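Local coordinates for protein 3-oxosteroid 1-dehydrogenase (PDB 7P18) that probably catalyses the FAD-dependent 1,2-desaturation of 3-oxosteroids to 3-oxo-Delta(1)-steroids, passing the electrons to an acceptor, at residues I496-V510 against Y522-Y536. Sequence-based numbering, arbitrary orientation.
Sequences IGTKGGLLTDKDARV and YCIGNNSASVMGKAY. With FAD (flavin-adenine dinucleotide), chain C.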
loop_
_atom_site.group_PDB
_atom_site.type_symbol
_atom_site.label_atom_id
_atom_site.label_comp_id
_atom_site.label_asym_id
_atom_site.label_seq_id
_atom_site.Cartn_x
_atom_site.Cartn_y
_atom_site.Cartn_z
ATOM N N ILE A 496 -4.379 -3.490 2.824
ATOM C CA ILE A 496 -3.374 -3.589 1.759
ATOM C C ILE A 496 -2.272 -4.558 2.193
ATOM O O ILE A 496 -1.180 -4.511 1.612
ATOM C CB ILE A 496 -2.876 -2.163 1.409
ATOM C CG1 ILE A 496 -2.167 -1.457 2.571
ATOM C CG2 ILE A 496 -4.066 -1.348 0.920
ATOM C CD1 ILE A 496 -1.710 -0.022 2.248
ATOM N N GLY A 497 -2.590 -5.486 3.081
ATOM C CA GLY A 497 -1.617 -6.454 3.633
ATOM C C GLY A 497 -1.700 -6.487 5.143
ATOM O O GLY A 497 -2.219 -5.545 5.726
ATOM N N THR A 498 -1.164 -7.545 5.769
ATOM C CA THR A 498 -0.945 -7.593 7.216
ATOM C C THR A 498 0.330 -6.799 7.569
ATOM O O THR A 498 1.212 -6.612 6.704
ATOM C CB THR A 498 -0.959 -9.059 7.671
ATOM O OG1 THR A 498 -0.096 -9.739 6.758
ATOM C CG2 THR A 498 -2.370 -9.605 7.606
ATOM N N LYS A 499 0.404 -6.329 8.797
ATOM C CA LYS A 499 1.429 -5.377 9.301
ATOM C C LYS A 499 2.429 -6.066 10.236
ATOM O O LYS A 499 3.570 -5.563 10.391
ATOM C CB LYS A 499 0.702 -4.266 10.065
ATOM C CG LYS A 499 1.483 -2.994 10.348
ATOM C CD LYS A 499 0.730 -2.012 11.245
ATOM C CE LYS A 499 1.093 -0.555 11.031
ATOM N NZ LYS A 499 2.562 -0.309 11.098
ATOM N N GLY A 500 2.020 -7.148 10.886
ATOM C CA GLY A 500 2.853 -7.912 11.820
ATOM C C GLY A 500 3.555 -9.012 11.083
ATOM O O GLY A 500 3.226 -9.243 9.952
ATOM N N GLY A 501 4.513 -9.673 11.722
ATOM C CA GLY A 501 5.259 -10.747 11.075
ATOM C C GLY A 501 6.483 -11.109 11.867
ATOM O O GLY A 501 6.539 -10.804 13.071
ATOM N N LEU A 502 7.422 -11.731 11.191
ATOM C CA LEU A 502 8.667 -12.217 11.823
ATOM C C LEU A 502 9.439 -11.020 12.383
ATOM O O LEU A 502 9.601 -10.018 11.688
ATOM C CB LEU A 502 9.484 -12.971 10.782
ATOM C CG LEU A 502 8.803 -14.170 10.127
ATOM C CD1 LEU A 502 9.765 -14.877 9.212
ATOM C CD2 LEU A 502 8.252 -15.125 11.167
ATOM N N LEU A 503 9.873 -11.133 13.631
ATOM C CA LEU A 503 10.699 -10.096 14.284
ATOM C C LEU A 503 12.079 -10.134 13.644
ATOM O O LEU A 503 12.658 -11.241 13.459
ATOM C CB LEU A 503 10.760 -10.342 15.791
ATOM C CG LEU A 503 11.564 -9.300 16.557
ATOM C CD1 LEU A 503 10.949 -7.922 16.423
ATOM C CD2 LEU A 503 11.689 -9.717 18.012
ATOM N N THR A 504 12.595 -8.977 13.268
ATOM C CA THR A 504 13.948 -8.828 12.729
ATOM C C THR A 504 14.730 -7.790 13.539
ATOM O O THR A 504 14.115 -6.989 14.292
ATOM C CB THR A 504 13.934 -8.418 11.243
ATOM O OG1 THR A 504 13.263 -7.149 11.086
ATOM C CG2 THR A 504 13.249 -9.488 10.421
ATOM N N ASP A 505 16.029 -7.765 13.299
ATOM C CA ASP A 505 16.973 -6.750 13.820
ATOM C C ASP A 505 17.201 -5.718 12.723
ATOM O O ASP A 505 16.528 -5.763 11.666
ATOM C CB ASP A 505 18.267 -7.380 14.342
ATOM C CG ASP A 505 19.176 -7.973 13.284
ATOM O OD1 ASP A 505 18.935 -7.725 12.072
ATOM O OD2 ASP A 505 20.160 -8.673 13.677
ATOM N N LYS A 506 18.139 -4.801 12.975
ATOM C CA LYS A 506 18.427 -3.635 12.111
ATOM C C LYS A 506 18.961 -4.059 10.749
ATOM O O LYS A 506 18.950 -3.241 9.840
ATOM C CB LYS A 506 19.422 -2.715 12.823
ATOM C CG LYS A 506 20.796 -3.332 13.004
ATOM C CD LYS A 506 21.823 -2.386 13.552
ATOM C CE LYS A 506 23.145 -3.094 13.739
ATOM N NZ LYS A 506 24.023 -2.232 14.545
ATOM N N ASP A 507 19.425 -5.289 10.602
ATOM C CA ASP A 507 20.004 -5.804 9.345
ATOM C C ASP A 507 19.063 -6.844 8.711
ATOM O O ASP A 507 19.503 -7.606 7.828
ATOM C CB ASP A 507 21.403 -6.353 9.613
ATOM C CG ASP A 507 22.377 -5.245 9.988
ATOM O OD1 ASP A 507 22.444 -4.271 9.236
ATOM O OD2 ASP A 507 23.017 -5.366 11.052
ATOM N N ALA A 508 17.813 -6.861 9.150
ATOM C CA ALA A 508 16.715 -7.721 8.643
ATOM C C ALA A 508 16.920 -9.189 9.002
ATOM O O ALA A 508 16.229 -10.062 8.394
ATOM C CB ALA A 508 16.587 -7.528 7.160
ATOM N N ARG A 509 17.767 -9.491 9.991
ATOM C CA ARG A 509 17.962 -10.893 10.424
ATOM C C ARG A 509 16.749 -11.321 11.226
ATOM O O ARG A 509 16.289 -10.571 12.123
ATOM C CB ARG A 509 19.250 -11.030 11.249
ATOM C CG ARG A 509 20.481 -10.824 10.396
ATOM C CD ARG A 509 21.760 -11.255 11.119
ATOM N NE ARG A 509 22.040 -10.370 12.227
ATOM C CZ ARG A 509 23.116 -10.447 12.999
ATOM N NH1 ARG A 509 24.019 -11.398 12.792
ATOM N NH2 ARG A 509 23.276 -9.578 13.981
ATOM N N VAL A 510 16.226 -12.503 10.931
ATOM C CA VAL A 510 15.129 -13.040 11.756
ATOM C C VAL A 510 15.657 -13.387 13.153
ATOM O O VAL A 510 16.683 -14.091 13.260
ATOM C CB VAL A 510 14.427 -14.217 11.060
ATOM C CG1 VAL A 510 13.376 -14.830 11.949
ATOM C CG2 VAL A 510 13.842 -13.768 9.731
ATOM N N TYR A 522 16.895 -13.933 6.654
ATOM C CA TYR A 522 16.519 -12.513 6.616
ATOM C C TYR A 522 15.034 -12.437 6.263
ATOM O O TYR A 522 14.499 -13.382 5.660
ATOM C CB TYR A 522 17.374 -11.772 5.601
ATOM C CG TYR A 522 18.849 -11.808 5.925
ATOM C CD1 TYR A 522 19.620 -12.927 5.651
ATOM C CD2 TYR A 522 19.468 -10.734 6.559
ATOM C CE1 TYR A 522 20.972 -12.986 5.995
ATOM C CE2 TYR A 522 20.821 -10.767 6.875
ATOM C CZ TYR A 522 21.583 -11.888 6.582
ATOM O OH TYR A 522 22.926 -11.898 6.890
ATOM N N CYS A 523 14.406 -11.309 6.568
ATOM C CA CYS A 523 12.965 -11.131 6.313
ATOM C C CYS A 523 12.664 -9.644 6.179
ATOM O O CYS A 523 13.146 -8.852 7.020
ATOM C CB CYS A 523 12.164 -11.775 7.420
ATOM S SG CYS A 523 10.367 -11.694 7.163
ATOM N N ILE A 524 11.907 -9.286 5.139
ATOM C CA ILE A 524 11.649 -7.874 4.777
ATOM C C ILE A 524 10.173 -7.720 4.376
ATOM O O ILE A 524 9.520 -8.713 4.039
ATOM C CB ILE A 524 12.606 -7.438 3.660
ATOM C CG1 ILE A 524 12.301 -8.177 2.355
ATOM C CG2 ILE A 524 14.067 -7.607 4.067
ATOM C CD1 ILE A 524 13.086 -7.701 1.197
ATOM N N GLY A 525 9.696 -6.490 4.316
ATOM C CA GLY A 525 8.333 -6.193 3.861
ATOM C C GLY A 525 7.287 -6.756 4.791
ATOM O O GLY A 525 7.534 -6.870 6.013
ATOM N N ASN A 526 6.090 -7.029 4.277
ATOM C CA ASN A 526 4.960 -7.396 5.178
ATOM C C ASN A 526 5.132 -8.824 5.720
ATOM O O ASN A 526 4.359 -9.223 6.624
ATOM C CB ASN A 526 3.604 -7.247 4.492
ATOM C CG ASN A 526 3.256 -5.836 4.094
ATOM O OD1 ASN A 526 3.972 -4.879 4.451
ATOM N ND2 ASN A 526 2.142 -5.708 3.362
ATOM N N ASN A 527 6.106 -9.570 5.218
ATOM C CA ASN A 527 6.564 -10.856 5.805
ATOM C C ASN A 527 7.137 -10.616 7.206
ATOM O O ASN A 527 7.109 -11.546 8.018
ATOM C CB ASN A 527 7.582 -11.481 4.857
ATOM C CG ASN A 527 7.750 -12.975 4.937
ATOM O OD1 ASN A 527 8.164 -13.554 3.943
ATOM N ND2 ASN A 527 7.495 -13.584 6.078
ATOM N N SER A 528 7.607 -9.394 7.499
ATOM C CA SER A 528 8.284 -9.005 8.751
ATOM C C SER A 528 7.350 -8.129 9.583
ATOM O O SER A 528 6.491 -7.437 9.041
ATOM C CB SER A 528 9.631 -8.312 8.455
ATOM O OG SER A 528 9.434 -6.976 8.004
ATOM N N ALA A 529 7.540 -8.131 10.883
ATOM C CA ALA A 529 6.921 -7.142 11.789
ATOM C C ALA A 529 7.395 -5.736 11.410
ATOM O O ALA A 529 8.622 -5.513 11.282
ATOM C CB ALA A 529 7.256 -7.466 13.212
ATOM N N SER A 530 6.441 -4.816 11.235
ATOM C CA SER A 530 6.617 -3.447 10.716
ATOM C C SER A 530 7.579 -2.640 11.593
ATOM O O SER A 530 7.342 -2.497 12.831
ATOM C CB SER A 530 5.301 -2.729 10.645
ATOM O OG SER A 530 5.488 -1.400 10.194
ATOM N N VAL A 531 8.555 -2.007 10.941
ATOM C CA VAL A 531 9.486 -1.056 11.621
ATOM C C VAL A 531 8.687 0.153 12.088
ATOM O O VAL A 531 9.186 0.926 12.896
ATOM C CB VAL A 531 10.655 -0.669 10.688
ATOM C CG1 VAL A 531 10.183 0.251 9.551
ATOM C CG2 VAL A 531 11.793 -0.043 11.500
ATOM N N MET A 532 7.463 0.325 11.569
ATOM C CA MET A 532 6.616 1.483 11.871
ATOM C C MET A 532 5.661 1.173 13.029
ATOM O O MET A 532 4.824 2.028 13.364
ATOM C CB MET A 532 5.880 1.931 10.604
ATOM C CG MET A 532 6.827 2.336 9.472
ATOM S SD MET A 532 7.941 3.694 10.020
ATOM C CE MET A 532 8.905 3.886 8.520
ATOM N N GLY A 533 5.838 0.038 13.696
ATOM C CA GLY A 533 5.031 -0.280 14.886
ATOM C C GLY A 533 3.543 -0.380 14.559
ATOM O O GLY A 533 3.182 -1.090 13.616
ATOM N N LYS A 534 2.710 0.400 15.246
ATOM C CA LYS A 534 1.249 0.458 14.949
ATOM C C LYS A 534 0.923 1.740 14.180
ATOM O O LYS A 534 -0.178 2.242 14.298
ATOM C CB LYS A 534 0.488 0.338 16.263
ATOM C CG LYS A 534 0.686 -0.985 16.972
ATOM C CD LYS A 534 0.069 -1.029 18.344
ATOM C CE LYS A 534 0.315 -2.325 19.068
ATOM N NZ LYS A 534 -0.366 -2.262 20.382
ATOM N N ALA A 535 1.880 2.237 13.384
ATOM C CA ALA A 535 1.754 3.560 12.745
ATOM C C ALA A 535 2.060 3.463 11.260
ATOM O O ALA A 535 2.500 2.426 10.761
ATOM C CB ALA A 535 2.631 4.561 13.450
ATOM N N TYR A 536 1.759 4.542 10.552
ATOM C CA TYR A 536 1.982 4.677 9.107
ATOM C C TYR A 536 2.414 6.120 8.883
ATOM O O TYR A 536 1.594 7.021 9.020
ATOM C CB TYR A 536 0.671 4.388 8.387
ATOM C CG TYR A 536 0.776 4.001 6.947
ATOM C CD1 TYR A 536 1.335 4.820 5.980
ATOM C CD2 TYR A 536 0.163 2.825 6.528
ATOM C CE1 TYR A 536 1.393 4.420 4.638
ATOM C CE2 TYR A 536 0.169 2.432 5.199
ATOM C CZ TYR A 536 0.822 3.210 4.258
ATOM O OH TYR A 536 0.822 2.747 2.969
HETATM P PA FAD C . 4.170 -8.171 -2.106
HETATM O O1A FAD C . 4.425 -6.921 -2.868
HETATM O O2A FAD C . 2.723 -8.585 -2.126
HETATM O O5B FAD C . 5.090 -9.299 -2.730
HETATM C C5B FAD C . 5.056 -10.629 -2.149
HETATM C C4B FAD C . 5.231 -11.624 -3.255
HETATM O O4B FAD C . 5.543 -12.920 -2.675
HETATM C C3B FAD C . 4.001 -11.842 -4.161
HETATM O O3B FAD C . 4.351 -11.744 -5.537
HETATM C C2B FAD C . 3.517 -13.242 -3.773
HETATM O O2B FAD C . 2.768 -13.876 -4.802
HETATM C C1B FAD C . 4.823 -13.916 -3.351
HETATM N N9A FAD C . 4.659 -15.085 -2.486
HETATM C C8A FAD C . 3.710 -15.325 -1.533
HETATM N N7A FAD C . 3.807 -16.544 -1.010
HETATM C C5A FAD C . 4.916 -17.103 -1.633
HETATM C C6A FAD C . 5.548 -18.360 -1.512
HETATM N N6A FAD C . 5.103 -19.356 -0.737
HETATM N N1A FAD C . 6.630 -18.584 -2.287
HETATM C C2A FAD C . 7.049 -17.608 -3.097
HETATM N N3A FAD C . 6.496 -16.417 -3.350
HETATM C C4A FAD C . 5.434 -16.218 -2.549
HETATM N N1 FAD C . 2.402 0.941 0.282
HETATM C C2 FAD C . 3.288 1.959 0.200
HETATM O O2 FAD C . 4.219 2.062 1.020
HETATM N N3 FAD C . 3.222 2.871 -0.775
HETATM C C4 FAD C . 2.111 3.006 -1.582
HETATM O O4 FAD C . 2.164 3.792 -2.523
HETATM C C4X FAD C . 1.127 1.982 -1.519
HETATM N N5 FAD C . 0.065 2.051 -2.304
HETATM C C5X FAD C . -0.823 1.002 -2.267
HETATM C C6 FAD C . -1.918 1.002 -3.163
HETATM C C7 FAD C . -2.769 -0.090 -3.268
HETATM C C7M FAD C . -3.917 -0.082 -4.257
HETATM C C8 FAD C . -2.500 -1.240 -2.505
HETATM C C8M FAD C . -3.396 -2.460 -2.619
HETATM C C9 FAD C . -1.487 -1.220 -1.567
HETATM C C9A FAD C . -0.595 -0.135 -1.460
HETATM N N10 FAD C . 0.457 -0.095 -0.531
HETATM C C10 FAD C . 1.372 0.949 -0.549
HETATM C "C1'" FAD C . 0.775 -1.268 0.291
HETATM C "C2'" FAD C . 1.885 -2.096 -0.394
HETATM O "O2'" FAD C . 1.561 -2.440 -1.741
HETATM C "C3'" FAD C . 2.240 -3.375 0.382
HETATM O "O3'" FAD C . 2.238 -3.156 1.795
HETATM C "C4'" FAD C . 3.563 -3.940 -0.091
HETATM O "O4'" FAD C . 3.489 -4.101 -1.501
HETATM C "C5'" FAD C . 3.946 -5.251 0.562
HETATM O "O5'" FAD C . 5.160 -5.679 -0.083
HETATM P P FAD C . 5.723 -7.145 0.167
HETATM O O1P FAD C . 6.923 -7.178 -0.679
HETATM O O2P FAD C . 5.750 -7.512 1.582
HETATM O O3P FAD C . 4.598 -8.095 -0.548
HETATM O O HOH W 1 2.197 -10.194 7.761
HETATM O O HOH W 2 5.365 -5.154 7.919
HETATM O O HOH W 3 10.677 -7.361 11.828
HETATM O O HOH W 4 13.519 -6.466 8.315
#
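Lys499 threads its side chain into the 530-535 turns and is gripped there by backbone oxygens. CG starts anti to the backbone N (chi1 -164°), the chain runs extended past Ser530 CB, and a bend at chi4 turns the amine into the turns. Lys499 NZ donates to Gly533 O at 2.7 Å, from above that carbonyl plane. Lys499 NZ also donates to Ala535 O at 2.8 Å, with a weak third bond to Ser530 OG. Ser530 OG in turn accepts from Met532 N in an ST turn. At the other end of the residue, Ser530 N bonds to Lys499 O. A methionine in place of Lys499 would probably leave the Gly533 and Ala535 carbonyls without this donor and let the turns shift.

Tyr522 anchors the opposite end of the contact. Its ring lies alongside the Arg509 side chain, with Arg509 CG 3.5 Å from Tyr522 CE2. Asp507 O meets the ring at its edge, and Tyr522 OH bonds to His556 of helix 543-559. Arg509 itself is held by a salt bridge to Asp505, whose OD1 also closes an Asx turn.

Asn526 carries the contact to the cofactor. Asn526 CB packs 3.3 Å from Thr498 O. Asn526 N donates to FAD O2P at 2.8 Å, and Asn526 ND2 reaches FAD O3' at 3.0 Å. Gly497 passes beside this amide, where a side chain would clash with ND2.

Between these sites, Ala529 N bonds to Leu502 O at 2.9 Å. Tyr536 follows directly after the lysine-bound turns, and its OH bonds to the steroid ketone oxygen O1. A buried amine held by neutral carbonyls thus probably helps fix the loop that leads into the steroid site, while Asn526 grips the flavin cofactor's pyrophosphate and ribityl chain.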